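Local coordinates for protein toll (Drosophila melanogaster, PDB 4LXR) that acts as the cell-surface receptor for cleaved, active Spaetzle and starts the Toll signalling that drives antifungal peptide expression and embryonic dorsal-ventral patterning, at residues Cys16-Ile21 with Tyr25-Pro30; Leu40-Lys45 with Lys65-Gly70; Asp73-Arg78 with Leu95-Pro100; Thr86-Ile91 with Thr101-Glu106; Gln117-Leu122 with Ala140-Asp145. All coordinates share one frame; numbering follows the deposited sequence.

Contact 1 of 5, residues Cys16-Ile21 with Tyr25-Pro30; sequences CQCAPI and YEIICP
One face of the Gln17 amide is covered by the Ile28 CD1 methyl, 3.4 Å from Gln17 CD and almost straight above it. The Tyr25 ring meets Pro20 CA obliquely at its CD1 atom, 3.8 Å away, and Cys18 SG also approaches the ring at a slant; Phe2 and this ring pack edge-to-face. Gln17 and Ile28 run alongside each other; Ile28 CG1 lies between its backbone N and carbonyl carbon (chi1 80°), which brings CD1 over that face of the amide. Putting an alanine at Gln17 would remove that amide and would probably leave the Ile28 methyl uncovered on this side. Between the backbones, Gln17 and Ile28 form one hydrogen-bonded antiparallel pair and Ala19 and Glu26 the next; the straightest bond runs from Glu26 N to Ala19 O (3.0 Å). Beyond them the Cys16 SG–Cys29 SG disulfide (2.0 Å) staples the strands covalently. On the face of Cys18, Tyr25 and Ile27 lies helix 4-12, tied on through Cys7–Cys18. Glu26 OE2, on the other face, accepts from Leu16 N of the Spaetzle chain, while strand 38-43 pairs with the far edge of strand 24-29.

Contact 2 of 5, residues Leu40-Lys45 with Lys65-Gly70; sequences LTIQPK and KKLRIG
Ile42 holds CG1 anti to its carbonyl carbon (chi1 -54°), and with the chain extended beyond it CD1 reaches inward to rest against two neighbouring methyls, Leu67 CD1 and Ile69 CD1. Ile69 has the same shape, and it is this that carries its CD1 to 3.9 Å from Ile42 CD1. Leu67 is turned differently, with chi1 at -109°, clear of any staggered position, and points its CD1 at both neighbours on the strand. That single methyl lies 4.0 Å from Leu40 CD2 and equally far from Ile42 CD1, each met tip to tip. The contact is wholly apolar and buried: a loop without regular structure lies under a strand and supplies two hydrophobic side chains to its inner face. This is core of the N-terminal end of the extracellular leucine-rich-repeat solenoid, where antiparallel strands precede the parallel ones, an arrangement consistent with a cap. Strand 38-43 bonds to strand 24-29 along one edge and to strand 47-52 along the other; Phe2 and Leu95 pack on Leu67, and Ile69 leans on Val48.

Contact 3 of 5, residues Asp73-Arg78 with Leu95-Pro100; sequences DRVQMR and LGIVSP
Val75 packs against Ile97 and Pro100 inside an early turn of the leucine-rich-repeat solenoid, where strand 74-78 lies in the parallel array and residues 95-100 bring the chain back from helix 88-94 toward the next strand. Its CB points at the returning segment and there the side chain forks. CG1 stands anti to the backbone N (chi1 176°), which leaves CG2 to make the contact. CG2 meets Ile97 CG2 at 4.0 Å and Pro100 CB at 4.0 Å, crossing both side chains at a slant. Since Ile97 CG2 and Pro100 CB are themselves 4.6 Å apart, the valine methyl fits into the notch they form, one branch serving two partners. Leu92 of helix 88-94 also packs on both Val75 and Ile97, adding to the apolar cluster. Gly96, with its positive phi, ends that helix in a Schellman motif and turns the chain into the short strand 97-98. The opposite side of strand 74-78 belongs to the ligand: Arg78 NH2 makes a salt bridge with Glu48 OE1 of the Spaetzle chain, and Asp73 OD1 accepts from Gly3 N of that chain. Asp73 is also where the chain turns a corner, and the two segments come together here along the backbone, with Asp73 O 3.9 Å from Pro100 C.

Contact 4 of 5, residues Thr86-Ile91 with Thr101-Glu106; sequences TPIASI and TTLIFE
Helix 88-94 packs on strand 102-106 through Ile88, which reaches across to Leu103 and Phe105. Both strand residues point inward, two places apart, and each takes one branch of the isoleucine. The CD1 methyl lies 4.0 Å from Phe105 CD2 and 4.1 Å from Phe105 CE2, so it touches one side of the ring at an oblique angle. CG2 is the other branch and meets Leu103 CD2 at 4.3 Å, a looser fit. In Phe105, CG lies anti to the backbone N (chi1 -165°), which swings the ring inward toward Ile88. In a leucine-rich-repeat solenoid the strands line the concave side and the connecting segments, here a helix, the convex side; these three buried residues fill the interior between the two walls. Met77 of strand 74-78 packs on both Ile88 and Phe105, and Phe130 of strand 127-131 meets the phenylalanine from the next strand. On the outward side of strand 102-106, Glu106 OE2 forms a salt bridge with Arg129 NH1, and Ile104 packs on Asp5 of the Spaetzle chain. Back in segment 86-91, Ser90 N bonds to Pro87 O at 3.0 Å.

Contact 5 of 5, residues Gln117-Leu122 with Ala140-Asp145; sequences QHLDRL and ANLLTD
Leu119 CD1 carries the tight part of this contact, set against the bend made by Leu142 and Leu143. That methyl lies 3.7 Å from Leu142 O, 3.9 Å from Leu143 CD2 and 4.1 Å from Leu142 CD1, so three atoms of the bend meet one side of it. Leu142 holds CG anti to its backbone N (chi1 179°), a turn that brings its CD1 toward Leu119. Away from this buried point the segments part: Arg121, in the type II turn Leu119-Leu122, and Asp145 are exposed, although Arg121 NH2 is held by a salt bridge to Asp93 OD2. The second bend has hydrogen bonds of its own. It is a type I turn from Asn141 to Thr144, in which Asn141 O accepts from Thr144 OG1 at 2.7 Å and from Thr144 N at 3.2 Å, both donors on the same face of its carbonyl plane. Leucines pointing inward from successive turns, with polar residues left outside, are characteristic of the stacked convex-side loops of a leucine-rich-repeat solenoid.

The five contacts follow the solenoid from its N-terminal end, with contacts 1 and 5 centred about 32 Å apart. Contacts 1 and 2 share strand pairing, Ile27 O to Leu40 N at 2.7 Å, and join cores where Ile27 CD1 meets Ile42 CD1. Contact 2 passes to contact 3 through Gly70 O and Val98 N, 2.9 Å apart. Contacts 3 and 4, centres about 7 Å apart, interlock along the chain, and Met77 N probably bonds to Ile104 O. Contact 5 joins contact 4 on the convex side, Ser90 OG lying 2.8 Å from Arg121 NH2. Spaetzle reaches residues of contacts 1, 3 and 4, but touches neither segment of contacts 2 and 5.

Contact 1 of 5, residues Cys16-Ile21 with Tyr25-Pro30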
# COMPACT_ATOMS: atom_id res chain seq x y z
N CYS A 16 -22.58 -44.08 -0.77
CA CYS A 16 -21.81 -42.84 -0.80
C CYS A 16 -22.29 -41.94 -1.93
O CYS A 16 -22.86 -42.42 -2.92
CB CYS A 16 -20.32 -43.14 -1.00
SG CYS A 16 -19.58 -44.18 0.27
N GLN A 17 -22.07 -40.64 -1.80
CA GLN A 17 -22.36 -39.73 -2.88
C GLN A 17 -21.05 -39.16 -3.42
O GLN A 17 -20.05 -39.10 -2.70
CB GLN A 17 -23.30 -38.62 -2.42
CG GLN A 17 -22.60 -37.44 -1.79
CD GLN A 17 -23.57 -36.44 -1.20
OE1 GLN A 17 -23.28 -35.24 -1.15
NE2 GLN A 17 -24.72 -36.93 -0.75
N CYS A 18 -21.05 -38.78 -4.68
CA CYS A 18 -19.88 -38.20 -5.31
C CYS A 18 -20.30 -36.99 -6.13
O CYS A 18 -21.34 -37.01 -6.79
CB CYS A 18 -19.22 -39.24 -6.22
SG CYS A 18 -17.73 -38.66 -7.08
N ALA A 19 -19.51 -35.93 -6.08
CA ALA A 19 -19.78 -34.76 -6.91
C ALA A 19 -18.46 -34.25 -7.47
O ALA A 19 -17.50 -34.07 -6.73
CB ALA A 19 -20.48 -33.66 -6.10
N PRO A 20 -18.41 -34.05 -8.80
CA PRO A 20 -17.22 -33.43 -9.39
C PRO A 20 -17.11 -32.00 -8.91
O PRO A 20 -18.12 -31.36 -8.67
CB PRO A 20 -17.51 -33.47 -10.89
CG PRO A 20 -19.00 -33.54 -10.99
CD PRO A 20 -19.42 -34.38 -9.82
N ILE A 21 -15.89 -31.52 -8.75
CA ILE A 21 -15.68 -30.12 -8.41
C ILE A 21 -14.29 -29.69 -8.87
O ILE A 21 -13.28 -30.25 -8.45
CB ILE A 21 -15.92 -29.83 -6.90
CG1 ILE A 21 -15.63 -28.36 -6.61
CG2 ILE A 21 -15.08 -30.73 -6.01
CD1 ILE A 21 -15.89 -27.97 -5.19
N TYR A 25 -12.75 -34.76 -7.49
CA TYR A 25 -14.01 -35.36 -7.08
C TYR A 25 -14.06 -35.40 -5.57
O TYR A 25 -13.07 -35.71 -4.93
CB TYR A 25 -14.14 -36.78 -7.65
CG TYR A 25 -14.06 -36.84 -9.15
CD1 TYR A 25 -15.20 -36.64 -9.94
CD2 TYR A 25 -12.85 -37.08 -9.79
CE1 TYR A 25 -15.12 -36.69 -11.32
CE2 TYR A 25 -12.76 -37.12 -11.17
CZ TYR A 25 -13.91 -36.92 -11.93
OH TYR A 25 -13.82 -36.98 -13.30
N GLU A 26 -15.21 -35.07 -4.99
CA GLU A 26 -15.37 -35.25 -3.56
C GLU A 26 -16.35 -36.38 -3.29
O GLU A 26 -17.49 -36.35 -3.76
CB GLU A 26 -15.84 -33.98 -2.86
CG GLU A 26 -15.78 -34.10 -1.34
CD GLU A 26 -16.66 -33.10 -0.61
OE1 GLU A 26 -17.90 -33.17 -0.74
OE2 GLU A 26 -16.11 -32.25 0.11
N ILE A 27 -15.90 -37.37 -2.55
CA ILE A 27 -16.75 -38.48 -2.17
C ILE A 27 -17.05 -38.42 -0.68
O ILE A 27 -16.13 -38.27 0.13
CB ILE A 27 -16.08 -39.80 -2.50
CG1 ILE A 27 -15.78 -39.85 -4.00
CG2 ILE A 27 -16.95 -40.96 -2.06
CD1 ILE A 27 -15.04 -41.07 -4.46
N ILE A 28 -18.33 -38.50 -0.30
CA ILE A 28 -18.66 -38.59 1.12
C ILE A 28 -19.39 -39.89 1.45
O ILE A 28 -20.18 -40.40 0.66
CB ILE A 28 -19.44 -37.36 1.66
CG1 ILE A 28 -20.92 -37.44 1.32
CG2 ILE A 28 -18.84 -36.06 1.14
CD1 ILE A 28 -21.68 -36.18 1.66
N CYS A 29 -19.09 -40.42 2.63
CA CYS A 29 -19.68 -41.67 3.09
C CYS A 29 -20.00 -41.55 4.58
O CYS A 29 -19.15 -41.15 5.37
CB CYS A 29 -18.70 -42.83 2.86
SG CYS A 29 -18.12 -43.05 1.15
N PRO A 30 -21.25 -41.86 4.97
CA PRO A 30 -22.40 -42.20 4.12
C PRO A 30 -22.90 -41.00 3.31
O PRO A 30 -22.53 -39.86 3.59
CB PRO A 30 -23.47 -42.62 5.13
CG PRO A 30 -22.72 -42.96 6.37
CD PRO A 30 -21.56 -42.02 6.39

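Contact 2 of 5, residues Leu40-Lys45 with Lys65-Gly70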
# COMPACT_ATOMS: atom_id res chain seq x y z
N LEU A 40 -13.51 -38.27 0.72
CA LEU A 40 -12.38 -38.50 -0.17
C LEU A 40 -12.28 -37.44 -1.25
O LEU A 40 -13.27 -37.12 -1.90
CB LEU A 40 -12.46 -39.88 -0.82
CG LEU A 40 -12.21 -41.11 0.05
CD1 LEU A 40 -13.53 -41.61 0.65
CD2 LEU A 40 -11.61 -42.17 -0.82
N THR A 41 -11.09 -36.92 -1.45
CA THR A 41 -10.84 -36.00 -2.55
C THR A 41 -9.90 -36.68 -3.53
O THR A 41 -8.78 -37.06 -3.17
CB THR A 41 -10.24 -34.68 -2.08
OG1 THR A 41 -11.12 -34.07 -1.13
CG2 THR A 41 -10.02 -33.73 -3.25
N ILE A 42 -10.37 -36.85 -4.75
CA ILE A 42 -9.62 -37.55 -5.78
C ILE A 42 -9.25 -36.62 -6.91
O ILE A 42 -10.12 -35.98 -7.52
CB ILE A 42 -10.42 -38.75 -6.34
CG1 ILE A 42 -10.87 -39.67 -5.21
CG2 ILE A 42 -9.59 -39.50 -7.37
CD1 ILE A 42 -11.61 -40.91 -5.68
N GLN A 43 -7.95 -36.52 -7.17
CA GLN A 43 -7.42 -35.83 -8.34
C GLN A 43 -6.62 -36.87 -9.12
O GLN A 43 -5.46 -37.14 -8.80
CB GLN A 43 -6.54 -34.65 -7.89
CG GLN A 43 -5.87 -33.88 -9.01
CD GLN A 43 -6.79 -32.89 -9.67
OE1 GLN A 43 -7.35 -32.01 -9.00
NE2 GLN A 43 -6.97 -33.02 -10.97
N PRO A 44 -7.25 -37.48 -10.14
CA PRO A 44 -6.79 -38.67 -10.87
C PRO A 44 -5.33 -38.60 -11.29
O PRO A 44 -4.93 -37.60 -11.88
CB PRO A 44 -7.70 -38.69 -12.10
CG PRO A 44 -8.96 -38.02 -11.64
CD PRO A 44 -8.50 -36.93 -10.71
N LYS A 45 -4.57 -39.65 -10.98
CA LYS A 45 -3.12 -39.74 -11.26
C LYS A 45 -2.27 -38.89 -10.33
O LYS A 45 -1.07 -39.15 -10.19
CB LYS A 45 -2.78 -39.41 -12.72
CG LYS A 45 -3.39 -40.34 -13.75
CD LYS A 45 -2.94 -39.97 -15.16
CE LYS A 45 -3.71 -40.76 -16.22
NZ LYS A 45 -3.44 -40.28 -17.61
N LYS A 65 -16.99 -48.96 -1.95
CA LYS A 65 -16.61 -50.25 -2.52
C LYS A 65 -16.33 -50.12 -4.02
O LYS A 65 -17.04 -49.40 -4.72
CB LYS A 65 -17.73 -51.28 -2.33
CG LYS A 65 -18.04 -51.62 -0.89
CD LYS A 65 -19.12 -52.70 -0.82
CE LYS A 65 -19.31 -53.24 0.60
NZ LYS A 65 -20.18 -52.38 1.46
N LYS A 66 -15.30 -50.82 -4.49
CA LYS A 66 -14.95 -50.87 -5.91
C LYS A 66 -14.58 -49.51 -6.52
O LYS A 66 -14.99 -49.20 -7.64
CB LYS A 66 -16.07 -51.52 -6.72
CG LYS A 66 -16.36 -52.98 -6.36
CD LYS A 66 -15.13 -53.85 -6.58
CE LYS A 66 -14.71 -53.86 -8.04
NZ LYS A 66 -13.37 -54.49 -8.24
N LEU A 67 -13.80 -48.71 -5.80
CA LEU A 67 -13.45 -47.38 -6.29
C LEU A 67 -12.57 -47.44 -7.54
O LEU A 67 -12.74 -46.64 -8.46
CB LEU A 67 -12.74 -46.58 -5.21
CG LEU A 67 -13.51 -45.42 -4.58
CD1 LEU A 67 -12.55 -44.42 -3.98
CD2 LEU A 67 -14.40 -44.76 -5.59
N ARG A 68 -11.62 -48.38 -7.54
CA ARG A 68 -10.62 -48.49 -8.61
C ARG A 68 -9.93 -47.17 -8.93
O ARG A 68 -9.96 -46.70 -10.06
CB ARG A 68 -11.22 -49.11 -9.88
CG ARG A 68 -11.75 -50.53 -9.68
CD ARG A 68 -12.10 -51.20 -11.01
NE ARG A 68 -10.98 -51.98 -11.56
CZ ARG A 68 -10.29 -51.65 -12.65
NH1 ARG A 68 -9.29 -52.43 -13.06
NH2 ARG A 68 -10.60 -50.56 -13.34
N ILE A 69 -9.31 -46.56 -7.93
CA ILE A 69 -8.65 -45.27 -8.15
C ILE A 69 -7.53 -45.35 -9.21
O ILE A 69 -7.43 -44.48 -10.06
CB ILE A 69 -8.15 -44.64 -6.82
CG1 ILE A 69 -9.35 -44.32 -5.92
CG2 ILE A 69 -7.31 -43.40 -7.09
CD1 ILE A 69 -8.98 -43.64 -4.63
N GLY A 70 -6.72 -46.40 -9.16
CA GLY A 70 -5.66 -46.57 -10.15
C GLY A 70 -4.33 -45.98 -9.70
O GLY A 70 -4.13 -45.74 -8.51

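Contact 3 of 5, residues Asp73-Arg78 with Leu95-Pro100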
# COMPACT_ATOMS: atom_id res chain seq x y z
N ASP A 73 0.06 -40.56 -7.41
CA ASP A 73 1.37 -40.18 -6.88
C ASP A 73 1.43 -40.08 -5.36
O ASP A 73 2.34 -40.59 -4.71
CB ASP A 73 1.83 -38.86 -7.54
CG ASP A 73 2.98 -38.18 -6.78
OD1 ASP A 73 4.11 -38.71 -6.78
OD2 ASP A 73 2.75 -37.09 -6.21
N ARG A 74 0.42 -39.43 -4.80
CA ARG A 74 0.41 -39.10 -3.39
C ARG A 74 -0.88 -39.60 -2.72
O ARG A 74 -1.98 -39.37 -3.22
CB ARG A 74 0.55 -37.58 -3.24
CG ARG A 74 0.66 -37.10 -1.80
CD ARG A 74 0.99 -35.61 -1.71
NE ARG A 74 -0.19 -34.78 -1.92
CZ ARG A 74 -0.37 -33.97 -2.96
NH1 ARG A 74 -1.48 -33.26 -3.06
NH2 ARG A 74 0.57 -33.88 -3.89
N VAL A 75 -0.73 -40.31 -1.60
CA VAL A 75 -1.89 -40.63 -0.76
C VAL A 75 -1.74 -39.88 0.53
O VAL A 75 -0.71 -39.99 1.19
CB VAL A 75 -1.99 -42.12 -0.42
CG1 VAL A 75 -3.17 -42.35 0.54
CG2 VAL A 75 -2.16 -42.93 -1.67
N GLN A 76 -2.75 -39.10 0.88
CA GLN A 76 -2.71 -38.35 2.13
C GLN A 76 -3.89 -38.77 2.98
O GLN A 76 -5.03 -38.63 2.56
CB GLN A 76 -2.77 -36.85 1.86
CG GLN A 76 -2.71 -35.99 3.11
CD GLN A 76 -2.68 -34.50 2.82
OE1 GLN A 76 -3.71 -33.90 2.51
NE2 GLN A 76 -1.51 -33.91 2.91
N MET A 77 -3.61 -39.27 4.18
CA MET A 77 -4.64 -39.75 5.08
C MET A 77 -4.64 -38.85 6.31
O MET A 77 -3.60 -38.64 6.91
CB MET A 77 -4.39 -41.21 5.49
CG MET A 77 -4.54 -42.22 4.33
SD MET A 77 -4.14 -43.93 4.78
CE MET A 77 -5.71 -44.39 5.53
N ARG A 78 -5.80 -38.32 6.67
CA ARG A 78 -5.89 -37.35 7.75
C ARG A 78 -6.94 -37.75 8.78
O ARG A 78 -8.11 -38.01 8.43
CB ARG A 78 -6.25 -35.96 7.18
CG ARG A 78 -5.10 -35.29 6.44
CD ARG A 78 -5.51 -33.96 5.80
NE ARG A 78 -5.79 -32.90 6.76
CZ ARG A 78 -6.37 -31.74 6.45
NH1 ARG A 78 -6.72 -31.50 5.20
NH2 ARG A 78 -6.60 -30.83 7.39
N LEU A 95 -9.31 -49.64 -2.00
CA LEU A 95 -9.68 -48.50 -2.81
C LEU A 95 -9.11 -48.62 -4.22
O LEU A 95 -9.36 -47.77 -5.08
CB LEU A 95 -9.20 -47.22 -2.14
CG LEU A 95 -9.90 -46.95 -0.81
CD1 LEU A 95 -9.30 -45.72 -0.10
CD2 LEU A 95 -11.40 -46.78 -1.08
N GLY A 96 -8.35 -49.69 -4.46
CA GLY A 96 -7.74 -49.91 -5.76
C GLY A 96 -6.64 -48.91 -6.09
O GLY A 96 -6.41 -48.58 -7.26
N ILE A 97 -5.96 -48.41 -5.05
CA ILE A 97 -4.87 -47.44 -5.25
C ILE A 97 -3.61 -48.18 -5.68
O ILE A 97 -3.24 -49.19 -5.07
CB ILE A 97 -4.61 -46.63 -3.97
CG1 ILE A 97 -5.75 -45.64 -3.74
CG2 ILE A 97 -3.28 -45.90 -4.06
CD1 ILE A 97 -5.75 -45.00 -2.37
N VAL A 98 -2.96 -47.72 -6.74
CA VAL A 98 -1.81 -48.46 -7.26
C VAL A 98 -0.51 -47.67 -7.15
O VAL A 98 -0.45 -46.49 -7.50
CB VAL A 98 -2.04 -48.93 -8.73
CG1 VAL A 98 -0.75 -49.45 -9.34
CG2 VAL A 98 -3.12 -50.01 -8.77
N SER A 99 0.52 -48.34 -6.63
CA SER A 99 1.89 -47.83 -6.60
C SER A 99 2.03 -46.34 -6.26
O SER A 99 2.50 -45.55 -7.08
CB SER A 99 2.59 -48.13 -7.92
OG SER A 99 1.98 -47.44 -8.99
N PRO A 100 1.61 -45.95 -5.06
CA PRO A 100 1.83 -44.56 -4.69
C PRO A 100 3.31 -44.31 -4.45
O PRO A 100 4.04 -45.24 -4.15
CB PRO A 100 1.07 -44.44 -3.37
CG PRO A 100 1.19 -45.79 -2.77
CD PRO A 100 1.03 -46.73 -3.95

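Contact 4 of 5, residues Thr86-Ile91 with Thr101-Glu106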
# COMPACT_ATOMS: atom_id res chain seq x y z
N THR A 86 -3.45 -54.73 10.82
CA THR A 86 -3.65 -54.78 9.39
C THR A 86 -2.75 -53.72 8.72
O THR A 86 -2.63 -52.61 9.20
CB THR A 86 -5.13 -54.46 9.07
OG1 THR A 86 -5.95 -55.53 9.55
CG2 THR A 86 -5.36 -54.24 7.59
N PRO A 87 -2.09 -54.08 7.61
CA PRO A 87 -1.27 -53.08 6.90
C PRO A 87 -2.14 -51.94 6.30
O PRO A 87 -3.28 -52.18 5.90
CB PRO A 87 -0.61 -53.89 5.79
CG PRO A 87 -0.55 -55.37 6.38
CD PRO A 87 -1.85 -55.47 7.14
N ILE A 88 -1.59 -50.72 6.25
CA ILE A 88 -2.29 -49.59 5.63
C ILE A 88 -2.48 -49.92 4.16
O ILE A 88 -3.47 -49.50 3.55
CB ILE A 88 -1.53 -48.25 5.84
CG1 ILE A 88 -1.56 -47.85 7.32
CG2 ILE A 88 -2.15 -47.07 5.01
CD1 ILE A 88 -0.52 -46.80 7.72
N ALA A 89 -1.57 -50.73 3.61
CA ALA A 89 -1.66 -51.14 2.21
C ALA A 89 -2.99 -51.83 1.91
O ALA A 89 -3.50 -51.75 0.79
CB ALA A 89 -0.49 -52.06 1.83
N SER A 90 -3.56 -52.52 2.90
CA SER A 90 -4.86 -53.16 2.73
C SER A 90 -6.01 -52.16 2.55
O SER A 90 -6.94 -52.43 1.79
CB SER A 90 -5.13 -54.11 3.89
OG SER A 90 -4.30 -55.25 3.79
N ILE A 91 -5.96 -51.03 3.23
CA ILE A 91 -6.93 -49.97 2.96
C ILE A 91 -6.76 -49.46 1.52
O ILE A 91 -7.73 -49.34 0.77
CB ILE A 91 -6.81 -48.79 3.95
CG1 ILE A 91 -7.30 -49.23 5.33
CG2 ILE A 91 -7.62 -47.59 3.47
CD1 ILE A 91 -6.64 -48.49 6.47
N THR A 101 3.74 -43.06 -4.58
CA THR A 101 5.12 -42.64 -4.38
C THR A 101 5.28 -42.07 -2.96
O THR A 101 6.35 -42.11 -2.34
CB THR A 101 5.45 -41.54 -5.43
OG1 THR A 101 5.89 -42.16 -6.64
CG2 THR A 101 6.52 -40.56 -4.94
N THR A 102 4.17 -41.53 -2.46
CA THR A 102 4.16 -40.74 -1.25
C THR A 102 2.98 -41.18 -0.41
O THR A 102 1.86 -41.28 -0.90
CB THR A 102 4.02 -39.24 -1.59
OG1 THR A 102 5.22 -38.80 -2.23
CG2 THR A 102 3.79 -38.39 -0.35
N LEU A 103 3.24 -41.48 0.86
CA LEU A 103 2.18 -41.71 1.84
C LEU A 103 2.35 -40.72 2.97
O LEU A 103 3.43 -40.65 3.59
CB LEU A 103 2.23 -43.14 2.41
CG LEU A 103 1.21 -43.43 3.55
CD1 LEU A 103 -0.25 -43.27 3.08
CD2 LEU A 103 1.44 -44.83 4.19
N ILE A 104 1.29 -39.95 3.23
CA ILE A 104 1.21 -39.02 4.36
C ILE A 104 0.13 -39.55 5.31
O ILE A 104 -0.96 -39.93 4.88
CB ILE A 104 0.86 -37.62 3.87
CG1 ILE A 104 2.05 -37.03 3.10
CG2 ILE A 104 0.40 -36.70 5.02
CD1 ILE A 104 1.65 -36.06 2.06
N PHE A 105 0.46 -39.65 6.59
CA PHE A 105 -0.50 -40.14 7.57
C PHE A 105 -0.45 -39.18 8.74
O PHE A 105 0.45 -39.25 9.57
CB PHE A 105 -0.18 -41.58 8.02
CG PHE A 105 -1.33 -42.26 8.74
CD1 PHE A 105 -1.58 -42.00 10.10
CD2 PHE A 105 -2.14 -43.17 8.08
CE1 PHE A 105 -2.62 -42.64 10.76
CE2 PHE A 105 -3.21 -43.81 8.72
CZ PHE A 105 -3.45 -43.54 10.06
N GLU A 106 -1.43 -38.28 8.78
CA GLU A 106 -1.51 -37.23 9.78
C GLU A 106 -2.77 -37.41 10.60
O GLU A 106 -3.88 -37.23 10.08
CB GLU A 106 -1.52 -35.87 9.07
CG GLU A 106 -1.68 -34.67 9.95
CD GLU A 106 -1.78 -33.40 9.11
OE1 GLU A 106 -2.91 -32.91 8.92
OE2 GLU A 106 -0.74 -32.91 8.63

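Contact 5 of 5, residues Gln117-Leu122 with Ala140-Asp145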
# COMPACT_ATOMS: atom_id res chain seq x y z
N GLN A 117 4.37 -53.49 10.95
CA GLN A 117 3.32 -54.11 10.14
C GLN A 117 2.49 -53.11 9.31
O GLN A 117 2.08 -53.40 8.19
CB GLN A 117 2.39 -54.96 11.01
CG GLN A 117 1.32 -55.70 10.21
CD GLN A 117 0.47 -56.62 11.08
OE1 GLN A 117 0.01 -57.67 10.62
NE2 GLN A 117 0.26 -56.23 12.33
N HIS A 118 2.26 -51.92 9.86
CA HIS A 118 1.47 -50.91 9.15
C HIS A 118 2.04 -50.55 7.78
O HIS A 118 1.31 -50.09 6.89
CB HIS A 118 1.27 -49.67 10.02
CG HIS A 118 0.36 -49.91 11.19
ND1 HIS A 118 0.51 -49.26 12.39
CD2 HIS A 118 -0.70 -50.73 11.34
CE1 HIS A 118 -0.43 -49.65 13.23
NE2 HIS A 118 -1.18 -50.55 12.61
N LEU A 119 3.34 -50.79 7.59
CA LEU A 119 3.96 -50.43 6.32
C LEU A 119 4.26 -51.63 5.42
O LEU A 119 4.91 -51.46 4.39
CB LEU A 119 5.23 -49.59 6.54
CG LEU A 119 5.05 -48.17 7.11
CD1 LEU A 119 6.41 -47.56 7.39
CD2 LEU A 119 4.24 -47.26 6.15
N ASP A 120 3.80 -52.82 5.81
CA ASP A 120 3.91 -54.00 4.94
C ASP A 120 3.38 -53.67 3.53
O ASP A 120 2.37 -52.96 3.39
CB ASP A 120 3.12 -55.18 5.50
CG ASP A 120 3.80 -55.84 6.72
OD1 ASP A 120 4.95 -55.48 7.08
OD2 ASP A 120 3.18 -56.74 7.32
N ARG A 121 4.06 -54.17 2.49
CA ARG A 121 3.71 -53.91 1.09
C ARG A 121 3.90 -52.45 0.60
O ARG A 121 3.65 -52.14 -0.56
CB ARG A 121 2.31 -54.45 0.75
CG ARG A 121 2.05 -55.85 1.31
CD ARG A 121 0.89 -56.56 0.58
NE ARG A 121 -0.39 -55.85 0.72
CZ ARG A 121 -1.21 -55.98 1.76
NH1 ARG A 121 -0.90 -56.78 2.78
NH2 ARG A 121 -2.35 -55.31 1.80
N LEU A 122 4.37 -51.57 1.48
CA LEU A 122 4.68 -50.20 1.07
C LEU A 122 6.18 -49.89 1.03
O LEU A 122 6.58 -48.72 1.16
CB LEU A 122 3.94 -49.18 1.96
CG LEU A 122 2.42 -49.28 1.74
CD1 LEU A 122 1.64 -48.33 2.63
CD2 LEU A 122 2.11 -49.03 0.28
N ALA A 140 11.44 -48.52 16.84
CA ALA A 140 12.58 -48.24 15.99
C ALA A 140 12.74 -49.22 14.82
O ALA A 140 13.58 -49.01 13.95
CB ALA A 140 13.84 -48.17 16.82
N ASN A 141 11.93 -50.28 14.79
CA ASN A 141 11.87 -51.11 13.59
C ASN A 141 10.80 -50.66 12.57
O ASN A 141 10.55 -51.37 11.59
CB ASN A 141 11.69 -52.59 13.94
CG ASN A 141 10.29 -52.93 14.38
OD1 ASN A 141 9.50 -52.05 14.78
ND2 ASN A 141 9.96 -54.21 14.34
N LEU A 142 10.17 -49.50 12.81
CA LEU A 142 9.11 -49.00 11.91
C LEU A 142 9.50 -49.05 10.43
O LEU A 142 8.72 -49.50 9.57
CB LEU A 142 8.69 -47.56 12.30
CG LEU A 142 7.61 -46.94 11.40
CD1 LEU A 142 6.29 -47.73 11.48
CD2 LEU A 142 7.38 -45.45 11.67
N LEU A 143 10.74 -48.66 10.12
CA LEU A 143 11.15 -48.43 8.73
C LEU A 143 12.02 -49.55 8.19
O LEU A 143 12.89 -49.35 7.32
CB LEU A 143 11.86 -47.07 8.60
CG LEU A 143 10.98 -45.86 9.01
CD1 LEU A 143 11.82 -44.59 9.07
CD2 LEU A 143 9.81 -45.69 8.05
N THR A 144 11.78 -50.75 8.71
CA THR A 144 12.45 -51.93 8.21
C THR A 144 12.17 -52.10 6.73
O THR A 144 11.03 -52.05 6.31
CB THR A 144 11.98 -53.19 8.98
OG1 THR A 144 12.30 -53.03 10.37
CG2 THR A 144 12.62 -54.48 8.41
N ASP A 145 13.24 -52.32 5.96
CA ASP A 145 13.16 -52.58 4.53
C ASP A 145 12.66 -51.41 3.68
O ASP A 145 12.31 -51.62 2.52
CB ASP A 145 12.31 -53.82 4.22
CG ASP A 145 12.85 -55.10 4.85
OD1 ASP A 145 14.07 -55.18 5.14
OD2 ASP A 145 12.03 -56.02 5.07